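Local coordinates for protein CurD (Moorea producens 3L, PDB 5KP7) that probably works as an acyltransferase of the hydroxymethylglutaryl-CoA synthase family and binds 4'-phosphopantetheine, the prosthetic arm of acyl carriers, at residues A39-L44 / A381-L386; V68-E73 / Q413-V418; N215-Y220 / Y252-N257. The protein carries 3 engineered substitutions. All blocks are in the same frame, centred on the assembly; numbering follows the deposited sequence.

How the contacts relate
Contacts 1 and 2 share one small region of the fold although their residues are far apart in sequence. Along the chain their segments alternate, 39-44 and 68-73 first, 381-386 and 413-418 much later, yet their centres lie about 11 Å apart. Strand 40-43, the middle strand of a three-stranded sheet, hydrogen-bonds through Ala-40 to Val-68, while Tyr-384 packs on Val-418. Together they join the N- and C-terminal family regions of the enzyme. Contact 3 falls between these pairs in sequence and sits across the chain's centre, about 37 and 42 Å from contacts 1 and 2, centre to centre, where helix 237-258 lies against strand 208-219 of the large mixed sheet.

Contact 1. Residues A39-L44 / A381-L386; sequences AAQLEL and ADRYSL
Glu-43 OE2 is reached by two donors, one from across the pair and one from its own strand: the hydroxyl OG of Ser-385 at 2.8 Å, which arrives well above the carboxylate plane (62° out of it), and, much more weakly, the amide NE2 of Gln-41 at 3.4 Å. Ser-385 OG is also an acceptor, receiving a hydrogen bond from a water that also donates to Leu-386 O and itself accepts from Glu-43 N. This water stands where the next rung of a parallel beta ladder would fall.

The ladder proper pairs strand 40-43 with the short strand 384-385. Tyr-384 N donates to Ala-39 O at 3.0 Å, Gln-41 N to Tyr-384 O at 2.9 Å, and Leu-386 N to Gln-41 O, also at 2.9 Å; Tyr-384 bridges Ala-39 and Gln-41, and Gln-41 bridges Tyr-384 and Leu-386, the alternation of a parallel pair. One face of the sheet carries Ala-40 and Tyr-384, whose CB atoms lie 4.2 Å apart. On the other face, beside Ser-385, the backbone already sets Gln-41 CB 3.8 Å above the Arg-383 guanidinium plane, over its centre. Chi1 of 58° turns CG over the same face, 3.8 Å from Arg-383 NH2, and the bend at chi2 carries the amide on toward Ser-385, its plane 29° from the guanidinium's. Carbonyls of Gly-37, Gln-317 and Leu-380 hold that guanidinium, which fixes the platform under Gln-41. A second water accepts from Gln-41 NE2 and donates to Arg-383 O, tying down the amide from another direction.

Strand 65-67 completes the three-stranded sheet beyond strand 40-43. The short edge strand is thus secured by direct backbone bonds along its length and, beyond Leu-386 N, by water, with hydroxyl and carboxylate paired alongside.

Contact 2. Residues V68-E73 / Q413-V418; sequences VSLPYE and QLFPGV
The branch point of Leu-70 meets the CG1 methyl of Val-418 end-on, Leu-70 CG lying 4.0 Å from Val-418 CG1. The leucine has CG anti to its carbonyl carbon and beside the backbone N (chi1 -77°), which points it toward the valine; chi2 of -75° then swings CD1 toward Phe-415, with both methyls 4.1 Å from Val-418 CG1. CD1 lies in the plane of the Phe-415 ring, 3.8 Å from CD2, so aliphatic carbon meets the aromatic rim and not its face. One face of that ring is instead taken by Leu-414 CG of the preceding residue.

Val-418 CG1 has a second neighbour in Tyr-72 OH, at 3.5 Å. Tyr-72 holds CG between the backbone N and the carbonyl carbon (chi1 49°), a setting that folds its ring back so that Leu-70 CB rests on one face, offset toward the rim. The phenol hydroxyl donates to a water, 2.7 Å from OH, which also accepts from Phe-415 N at 3.0 Å.

These side chains hang from two tight pieces of backbone. Residues Leu-70 to Glu-73 form a type I beta turn in the loop joining strand 65-67 to helix 75-89. Glu-73 N and Ser-69 OG both donate to Leu-70 O, from opposite faces of its plane, while Glu-73 OE1 accepts from Leu-70 N through its anti lone pair. Across the interface, Phe-415 occupies the N-cap position of helix 416-422.

At the flank, Pro-71 crosses Leu-414 at about a right angle, its CG and CD both packing on CD2 of the leucine, the CG contact being 3.8 Å. Helix 388-397 borders the same cluster, with Leu-394 touching Leu-70 and Gln-393 touching Phe-415, and Trp-419 meets the Tyr-72 ring edge to face.

Contact 3. Residues N215-Y220 / Y252-N257; sequences NGYYGY and YRHYQN. With SO4 (sulfate ion), chain D.
The ring of Tyr-217 takes His-254 CE1 over one face, 3.7 Å above the plane and offset toward the rim. The pair is a T-shaped stack, the imidazole edge directed at the phenol face, with planes 77° apart and centroids separated by 5.1 Å. The imidazole edge also carries a polar bond: Tyr-217 N donates to His-254 ND1 at 3.0 Å, nearly straight and almost exactly in the ring plane. With CG anti to the backbone N, chi1 -168°, the histidine leans out from its helix over Gly-216 to meet both groups. Replacing it by an alanine would probably leave Tyr-217 N without its acceptor and the phenol face without its edge-on partner.

The lack of a side chain at Gly-216 lets its CA come within 4.0 Å of Tyr-255 CA. Tyr-255 has Gly-216 N at its ring edge, and its hydroxyl bonds Ser-360 and donates to O1 of a sulfate, probably from the crystallisation liquor.

In this thiolase-like protein, the 252-257 part of helix 237-258 thus packs roughly antiparallel (146° between directions) on strand 215-219 of the large mixed sheet, with strand 355-363 alongside, where Phe-358 meets the Tyr-255 ring edge to face and pairs with Gly-216 through the backbone.

Contact 1. Residues A39-L44 / A381-L386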
loop_
_atom_site.group_PDB
_atom_site.type_symbol
_atom_site.label_atom_id
_atom_site.label_comp_id
_atom_site.label_asym_id
_atom_site.label_seq_id
_atom_site.Cartn_x
_atom_site.Cartn_y
_atom_site.Cartn_z
ATOM N N ALA A 39 -10.956 -4.901 -12.382
ATOM C CA ALA A 39 -12.166 -4.864 -13.198
ATOM C C ALA A 39 -13.454 -4.811 -12.365
ATOM O O ALA A 39 -14.545 -4.535 -12.894
ATOM C CB ALA A 39 -12.187 -6.076 -14.114
ATOM N N ALA A 40 -13.327 -5.120 -11.075
ATOM C CA ALA A 40 -14.467 -5.234 -10.197
ATOM C C ALA A 40 -14.057 -4.778 -8.813
ATOM O O ALA A 40 -12.874 -4.843 -8.443
ATOM C CB ALA A 40 -14.945 -6.672 -10.146
ATOM N N GLN A 41 -15.040 -4.317 -8.051
ATOM C CA GLN A 41 -14.797 -3.879 -6.687
ATOM C C GLN A 41 -15.985 -4.222 -5.792
ATOM O O GLN A 41 -17.086 -4.410 -6.278
ATOM C CB GLN A 41 -14.507 -2.377 -6.669
ATOM C CG GLN A 41 -15.591 -1.470 -7.242
ATOM C CD GLN A 41 -16.709 -1.099 -6.266
ATOM O OE1 GLN A 41 -16.615 -1.367 -5.057
ATOM N NE2 GLN A 41 -17.760 -0.481 -6.769
ATOM N N LEU A 42 -15.723 -4.317 -4.491
ATOM C CA LEU A 42 -16.744 -4.516 -3.460
ATOM C C LEU A 42 -16.793 -3.289 -2.569
ATOM O O LEU A 42 -15.771 -2.875 -1.994
ATOM C CB LEU A 42 -16.409 -5.699 -2.572
ATOM C CG LEU A 42 -17.420 -6.004 -1.457
ATOM C CD1 LEU A 42 -18.731 -6.465 -2.066
ATOM C CD2 LEU A 42 -16.834 -7.049 -0.524
ATOM N N GLU A 43 -18.000 -2.774 -2.397
ATOM C CA GLU A 43 -18.258 -1.644 -1.495
ATOM C C GLU A 43 -18.273 -2.171 -0.074
ATOM O O GLU A 43 -19.001 -3.096 0.223
ATOM C CB GLU A 43 -19.569 -0.958 -1.889
ATOM C CG GLU A 43 -19.422 -0.195 -3.211
ATOM C CD GLU A 43 -20.727 0.142 -3.909
ATOM O OE1 GLU A 43 -21.779 0.262 -3.250
ATOM O OE2 GLU A 43 -20.693 0.314 -5.156
ATOM N N LEU A 44 -17.426 -1.625 0.789
ATOM C CA LEU A 44 -17.259 -2.212 2.116
ATOM C C LEU A 44 -18.500 -2.086 3.005
ATOM O O LEU A 44 -18.693 -2.928 3.861
ATOM C CB LEU A 44 -16.002 -1.695 2.805
ATOM C CG LEU A 44 -14.742 -2.191 2.086
ATOM C CD1 LEU A 44 -13.551 -1.490 2.691
ATOM C CD2 LEU A 44 -14.584 -3.708 2.129
ATOM N N ALA A 381 -14.055 4.504 -11.642
ATOM C CA ALA A 381 -15.502 4.608 -11.601
ATOM C C ALA A 381 -16.202 3.597 -12.517
ATOM O O ALA A 381 -17.367 3.289 -12.269
ATOM C CB ALA A 381 -15.965 6.037 -11.935
ATOM N N ASP A 382 -15.522 3.106 -13.560
ATOM C CA ASP A 382 -16.125 2.212 -14.549
ATOM C C ASP A 382 -16.077 0.723 -14.165
ATOM O O ASP A 382 -16.614 -0.115 -14.906
ATOM C CB ASP A 382 -15.477 2.443 -15.935
ATOM C CG ASP A 382 -16.269 1.800 -17.096
ATOM O OD1 ASP A 382 -17.507 1.831 -17.085
ATOM O OD2 ASP A 382 -15.626 1.230 -18.001
ATOM N N ARG A 383 -15.495 0.379 -13.009
ATOM C CA ARG A 383 -15.424 -1.022 -12.596
ATOM C C ARG A 383 -16.801 -1.566 -12.213
ATOM O O ARG A 383 -17.702 -0.808 -11.781
ATOM C CB ARG A 383 -14.469 -1.176 -11.398
ATOM C CG ARG A 383 -13.039 -0.756 -11.733
ATOM C CD ARG A 383 -12.123 -0.736 -10.516
ATOM N NE ARG A 383 -12.639 0.224 -9.544
ATOM C CZ ARG A 383 -12.261 0.301 -8.269
ATOM N NH1 ARG A 383 -11.304 -0.497 -7.807
ATOM N NH2 ARG A 383 -12.875 1.174 -7.460
ATOM N N TYR A 384 -16.929 -2.889 -12.312
ATOM C CA TYR A 384 -18.157 -3.587 -11.910
ATOM C C TYR A 384 -18.304 -3.569 -10.401
ATOM O O TYR A 384 -17.358 -3.843 -9.680
ATOM C CB TYR A 384 -18.105 -5.031 -12.396
ATOM C CG TYR A 384 -19.398 -5.800 -12.259
ATOM C CD1 TYR A 384 -19.657 -6.544 -11.110
ATOM C CD2 TYR A 384 -20.335 -5.809 -13.280
ATOM C CE1 TYR A 384 -20.827 -7.271 -10.979
ATOM C CE2 TYR A 384 -21.511 -6.535 -13.154
ATOM C CZ TYR A 384 -21.747 -7.260 -11.997
ATOM O OH TYR A 384 -22.925 -7.998 -11.851
ATOM N N SER A 385 -19.488 -3.197 -9.923
ATOM C CA SER A 385 -19.737 -3.161 -8.479
ATOM C C SER A 385 -20.355 -4.488 -8.050
ATOM O O SER A 385 -21.528 -4.735 -8.372
ATOM C CB SER A 385 -20.691 -2.012 -8.128
ATOM O OG SER A 385 -20.832 -1.949 -6.719
ATOM N N LEU A 386 -19.599 -5.312 -7.322
ATOM C CA LEU A 386 -20.053 -6.651 -6.914
ATOM C C LEU A 386 -21.133 -6.611 -5.830
ATOM O O LEU A 386 -21.049 -5.813 -4.910
ATOM C CB LEU A 386 -18.905 -7.462 -6.328
ATOM C CG LEU A 386 -17.752 -7.808 -7.277
ATOM C CD1 LEU A 386 -16.562 -8.292 -6.479
ATOM C CD2 LEU A 386 -18.182 -8.859 -8.289
HETATM O O HOH W 1 -17.672 0.546 -9.349
HETATM O O HOH W 2 -20.015 -3.375 -4.363
#

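Contact 2. Residues V68-E73 / Q413-V418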
loop_
_atom_site.group_PDB
_atom_site.type_symbol
_atom_site.label_atom_id
_atom_site.label_comp_id
_atom_site.label_asym_id
_atom_site.label_seq_id
_atom_site.Cartn_x
_atom_site.Cartn_y
_atom_site.Cartn_z
ATOM N N VAL A 68 -11.154 -6.324 -6.486
ATOM C CA VAL A 68 -11.135 -7.788 -6.295
ATOM C C VAL A 68 -10.751 -8.439 -7.630
ATOM O O VAL A 68 -11.406 -8.166 -8.617
ATOM C CB VAL A 68 -12.509 -8.306 -5.851
ATOM C CG1 VAL A 68 -12.466 -9.796 -5.573
ATOM C CG2 VAL A 68 -12.958 -7.567 -4.592
ATOM N N SER A 69 -9.684 -9.218 -7.621
ATOM C CA SER A 69 -9.240 -9.949 -8.846
ATOM C C SER A 69 -10.230 -11.073 -9.174
ATOM O O SER A 69 -10.575 -11.887 -8.280
ATOM C CB SER A 69 -7.908 -10.575 -8.589
ATOM O OG SER A 69 -7.355 -11.237 -9.726
ATOM N N LEU A 70 -10.608 -11.174 -10.454
ATOM C CA LEU A 70 -11.389 -12.326 -10.939
ATOM C C LEU A 70 -10.501 -13.558 -11.074
ATOM O O LEU A 70 -9.288 -13.447 -11.110
ATOM C CB LEU A 70 -12.030 -11.989 -12.288
ATOM C CG LEU A 70 -13.268 -11.094 -12.343
ATOM C CD1 LEU A 70 -14.483 -11.898 -11.885
ATOM C CD2 LEU A 70 -13.151 -9.851 -11.510
ATOM N N PRO A 71 -11.107 -14.765 -11.176
ATOM C CA PRO A 71 -10.280 -15.988 -11.350
ATOM C C PRO A 71 -9.450 -16.008 -12.634
ATOM O O PRO A 71 -8.363 -16.589 -12.664
ATOM C CB PRO A 71 -11.308 -17.131 -11.267
ATOM C CG PRO A 71 -12.412 -16.549 -10.458
ATOM C CD PRO A 71 -12.521 -15.094 -10.864
ATOM N N TYR A 72 -9.906 -15.251 -13.635
ATOM C CA TYR A 72 -9.198 -15.112 -14.884
ATOM C C TYR A 72 -8.313 -13.873 -14.902
ATOM O O TYR A 72 -8.043 -13.298 -15.965
ATOM C CB TYR A 72 -10.189 -15.165 -16.064
ATOM C CG TYR A 72 -11.398 -14.269 -15.931
ATOM C CD1 TYR A 72 -11.300 -12.882 -16.135
ATOM C CD2 TYR A 72 -12.647 -14.782 -15.547
ATOM C CE1 TYR A 72 -12.422 -12.067 -16.013
ATOM C CE2 TYR A 72 -13.750 -13.959 -15.417
ATOM C CZ TYR A 72 -13.630 -12.615 -15.651
ATOM O OH TYR A 72 -14.750 -11.825 -15.532
ATOM N N GLU A 73 -7.833 -13.459 -13.722
ATOM C CA GLU A 73 -6.796 -12.453 -13.621
ATOM C C GLU A 73 -5.786 -12.939 -12.602
ATOM O O GLU A 73 -6.105 -13.758 -11.710
ATOM C CB GLU A 73 -7.374 -11.119 -13.156
ATOM C CG GLU A 73 -8.445 -10.545 -14.081
ATOM C CD GLU A 73 -8.906 -9.204 -13.575
ATOM O OE1 GLU A 73 -9.720 -9.193 -12.606
ATOM O OE2 GLU A 73 -8.431 -8.146 -14.116
ATOM N N GLN A 413 -17.255 -16.624 -18.583
ATOM C CA GLN A 413 -18.647 -16.329 -18.302
ATOM C C GLN A 413 -19.071 -16.732 -16.896
ATOM O O GLN A 413 -20.270 -16.883 -16.630
ATOM C CB GLN A 413 -19.524 -17.027 -19.361
ATOM C CG GLN A 413 -19.411 -16.401 -20.734
ATOM C CD GLN A 413 -19.782 -14.932 -20.752
ATOM O OE1 GLN A 413 -18.983 -14.099 -21.163
ATOM N NE2 GLN A 413 -20.955 -14.615 -20.311
ATOM N N LEU A 414 -18.110 -16.845 -15.977
ATOM C CA LEU A 414 -18.442 -16.960 -14.562
ATOM C C LEU A 414 -19.495 -15.930 -14.130
ATOM O O LEU A 414 -20.532 -16.292 -13.563
ATOM C CB LEU A 414 -17.180 -16.800 -13.717
ATOM C CG LEU A 414 -17.355 -16.814 -12.196
ATOM C CD1 LEU A 414 -17.986 -18.116 -11.733
ATOM C CD2 LEU A 414 -16.009 -16.570 -11.521
ATOM N N PHE A 415 -19.195 -14.660 -14.380
ATOM C CA PHE A 415 -20.130 -13.563 -14.151
ATOM C C PHE A 415 -20.300 -12.837 -15.481
ATOM O O PHE A 415 -19.472 -12.029 -15.837
ATOM C CB PHE A 415 -19.624 -12.600 -13.074
ATOM C CG PHE A 415 -19.281 -13.263 -11.761
ATOM C CD1 PHE A 415 -20.267 -13.814 -10.960
ATOM C CD2 PHE A 415 -17.963 -13.288 -11.303
ATOM C CE1 PHE A 415 -19.934 -14.418 -9.744
ATOM C CE2 PHE A 415 -17.621 -13.905 -10.108
ATOM C CZ PHE A 415 -18.615 -14.462 -9.321
ATOM N N PRO A 416 -21.363 -13.154 -16.230
ATOM C CA PRO A 416 -21.584 -12.513 -17.542
ATOM C C PRO A 416 -21.505 -10.981 -17.514
ATOM O O PRO A 416 -20.906 -10.377 -18.412
ATOM C CB PRO A 416 -22.958 -13.038 -17.950
ATOM C CG PRO A 416 -22.984 -14.397 -17.345
ATOM C CD PRO A 416 -22.336 -14.235 -15.993
ATOM N N GLY A 417 -22.037 -10.365 -16.462
ATOM C CA GLY A 417 -22.032 -8.903 -16.342
ATOM C C GLY A 417 -20.673 -8.276 -16.149
ATOM O O GLY A 417 -20.422 -7.172 -16.636
ATOM N N VAL A 418 -19.796 -8.979 -15.432
ATOM C CA VAL A 418 -18.421 -8.540 -15.253
ATOM C C VAL A 418 -17.739 -8.601 -16.601
ATOM O O VAL A 418 -17.018 -7.683 -16.953
ATOM C CB VAL A 418 -17.632 -9.388 -14.229
ATOM C CG1 VAL A 418 -16.172 -8.936 -14.161
ATOM C CG2 VAL A 418 -18.275 -9.317 -12.850
HETATM O O HOH W 3 -17.011 -13.254 -15.788
#

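Contact 3. Residues N215-Y220 / Y252-N257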
loop_
_atom_site.group_PDB
_atom_site.type_symbol
_atom_site.label_atom_id
_atom_site.label_comp_id
_atom_site.label_asym_id
_atom_site.label_seq_id
_atom_site.Cartn_x
_atom_site.Cartn_y
_atom_site.Cartn_z
ATOM N N ASN A 215 17.461 10.117 0.851
ATOM C CA ASN A 215 16.846 8.854 1.238
ATOM C C ASN A 215 17.205 8.518 2.651
ATOM O O ASN A 215 18.367 8.642 3.029
ATOM C CB ASN A 215 17.329 7.685 0.383
ATOM C CG ASN A 215 17.057 7.875 -1.095
ATOM O OD1 ASN A 215 16.064 7.306 -1.649
ATOM N ND2 ASN A 215 17.866 8.647 -1.737
ATOM N N GLY A 216 16.221 8.106 3.432
ATOM C CA GLY A 216 16.466 7.476 4.717
ATOM C C GLY A 216 15.784 6.122 4.748
ATOM O O GLY A 216 14.721 5.953 4.170
ATOM N N TYR A 217 16.387 5.128 5.396
ATOM C CA TYR A 217 15.798 3.795 5.399
ATOM C C TYR A 217 16.113 3.094 6.702
ATOM O O TYR A 217 17.074 3.442 7.410
ATOM C CB TYR A 217 16.205 2.973 4.157
ATOM C CG TYR A 217 17.580 3.272 3.634
ATOM C CD1 TYR A 217 18.701 2.771 4.275
ATOM C CD2 TYR A 217 17.766 4.008 2.459
ATOM C CE1 TYR A 217 19.977 3.042 3.800
ATOM C CE2 TYR A 217 19.030 4.264 1.970
ATOM C CZ TYR A 217 20.129 3.785 2.643
ATOM O OH TYR A 217 21.408 4.039 2.164
ATOM N N TYR A 218 15.228 2.173 7.065
ATOM C CA TYR A 218 15.266 1.584 8.403
ATOM C C TYR A 218 14.521 0.254 8.372
ATOM O O TYR A 218 13.389 0.155 7.899
ATOM C CB TYR A 218 14.619 2.559 9.396
ATOM C CG TYR A 218 14.767 2.205 10.844
ATOM C CD1 TYR A 218 15.936 2.502 11.542
ATOM C CD2 TYR A 218 13.725 1.590 11.536
ATOM C CE1 TYR A 218 16.066 2.175 12.888
ATOM C CE2 TYR A 218 13.841 1.299 12.881
ATOM C CZ TYR A 218 14.998 1.582 13.542
ATOM O OH TYR A 218 15.072 1.290 14.897
ATOM N N GLY A 219 15.138 -0.784 8.925
ATOM C CA GLY A 219 14.503 -2.073 8.959
ATOM C C GLY A 219 15.181 -2.979 9.975
ATOM O O GLY A 219 16.295 -2.699 10.450
ATOM N N TYR A 220 14.478 -4.053 10.302
ATOM C CA TYR A 220 14.892 -5.017 11.301
ATOM C C TYR A 220 13.952 -6.212 11.184
ATOM O O TYR A 220 12.840 -6.075 10.657
ATOM C CB TYR A 220 14.859 -4.420 12.718
ATOM C CG TYR A 220 13.538 -3.765 13.023
ATOM C CD1 TYR A 220 13.321 -2.449 12.684
ATOM C CD2 TYR A 220 12.490 -4.480 13.614
ATOM C CE1 TYR A 220 12.094 -1.849 12.901
ATOM C CE2 TYR A 220 11.246 -3.872 13.836
ATOM C CZ TYR A 220 11.065 -2.567 13.474
ATOM O OH TYR A 220 9.859 -1.874 13.695
ATOM N N TYR A 252 12.438 8.594 8.490
ATOM C CA TYR A 252 12.452 10.043 8.313
ATOM C C TYR A 252 13.653 10.676 9.031
ATOM O O TYR A 252 14.286 11.568 8.475
ATOM C CB TYR A 252 11.138 10.709 8.743
ATOM C CG TYR A 252 11.186 12.206 8.501
ATOM C CD1 TYR A 252 11.105 12.715 7.203
ATOM C CD2 TYR A 252 11.379 13.109 9.552
ATOM C CE1 TYR A 252 11.221 14.064 6.950
ATOM C CE2 TYR A 252 11.484 14.458 9.298
ATOM C CZ TYR A 252 11.400 14.925 8.000
ATOM O OH TYR A 252 11.484 16.293 7.779
ATOM N N ARG A 253 13.987 10.199 10.231
ATOM C CA ARG A 253 15.159 10.734 10.956
ATOM C C ARG A 253 16.419 10.549 10.126
ATOM O O ARG A 253 17.250 11.441 10.057
ATOM C CB ARG A 253 15.335 10.079 12.324
ATOM C CG ARG A 253 16.593 10.586 13.043
ATOM C CD ARG A 253 16.684 10.232 14.520
ATOM N NE ARG A 253 15.506 10.702 15.256
ATOM C CZ ARG A 253 14.572 9.920 15.816
ATOM N NH1 ARG A 253 14.643 8.595 15.774
ATOM N NH2 ARG A 253 13.554 10.487 16.452
ATOM N N HIS A 254 16.554 9.381 9.491
ATOM C CA HIS A 254 17.716 9.091 8.649
ATOM C C HIS A 254 17.774 10.061 7.460
ATOM O O HIS A 254 18.836 10.615 7.132
ATOM C CB HIS A 254 17.676 7.619 8.209
ATOM C CG HIS A 254 18.936 7.127 7.578
ATOM N ND1 HIS A 254 18.947 6.185 6.572
ATOM C CD2 HIS A 254 20.230 7.449 7.798
ATOM C CE1 HIS A 254 20.186 5.924 6.219
ATOM N NE2 HIS A 254 20.990 6.687 6.948
ATOM N N TYR A 255 16.619 10.318 6.849
ATOM C CA TYR A 255 16.543 11.296 5.766
ATOM C C TYR A 255 16.947 12.699 6.281
ATOM O O TYR A 255 17.742 13.400 5.640
ATOM C CB TYR A 255 15.136 11.278 5.190
ATOM C CG TYR A 255 14.813 12.283 4.114
ATOM C CD1 TYR A 255 14.579 13.614 4.437
ATOM C CD2 TYR A 255 14.644 11.886 2.776
ATOM C CE1 TYR A 255 14.238 14.543 3.462
ATOM C CE2 TYR A 255 14.292 12.798 1.799
ATOM C CZ TYR A 255 14.083 14.132 2.144
ATOM O OH TYR A 255 13.729 15.062 1.182
ATOM N N GLN A 256 16.407 13.074 7.430
ATOM C CA GLN A 256 16.695 14.384 8.045
ATOM C C GLN A 256 18.189 14.552 8.319
ATOM O O GLN A 256 18.759 15.643 8.083
ATOM C CB GLN A 256 15.849 14.546 9.313
ATOM C CG GLN A 256 15.977 15.876 10.016
ATOM C CD GLN A 256 15.327 15.852 11.385
ATOM O OE1 GLN A 256 14.112 15.987 11.524
ATOM N NE2 GLN A 256 16.150 15.637 12.411
ATOM N N ASN A 257 18.829 13.481 8.784
ATOM C CA ASN A 257 20.277 13.470 8.984
ATOM C C ASN A 257 21.064 13.714 7.699
ATOM O O ASN A 257 22.114 14.351 7.739
ATOM C CB ASN A 257 20.747 12.166 9.665
ATOM C CG ASN A 257 20.282 12.051 11.112
ATOM O OD1 ASN A 257 19.858 13.022 11.741
ATOM N ND2 ASN A 257 20.367 10.852 11.642
HETATM S S SO4 D . 14.572 19.152 0.078
HETATM O O1 SO4 D . 13.992 17.978 0.768
HETATM O O2 SO4 D . 15.144 18.739 -1.228
HETATM O O3 SO4 D . 15.640 19.744 0.913
HETATM O O4 SO4 D . 13.511 20.162 -0.124
#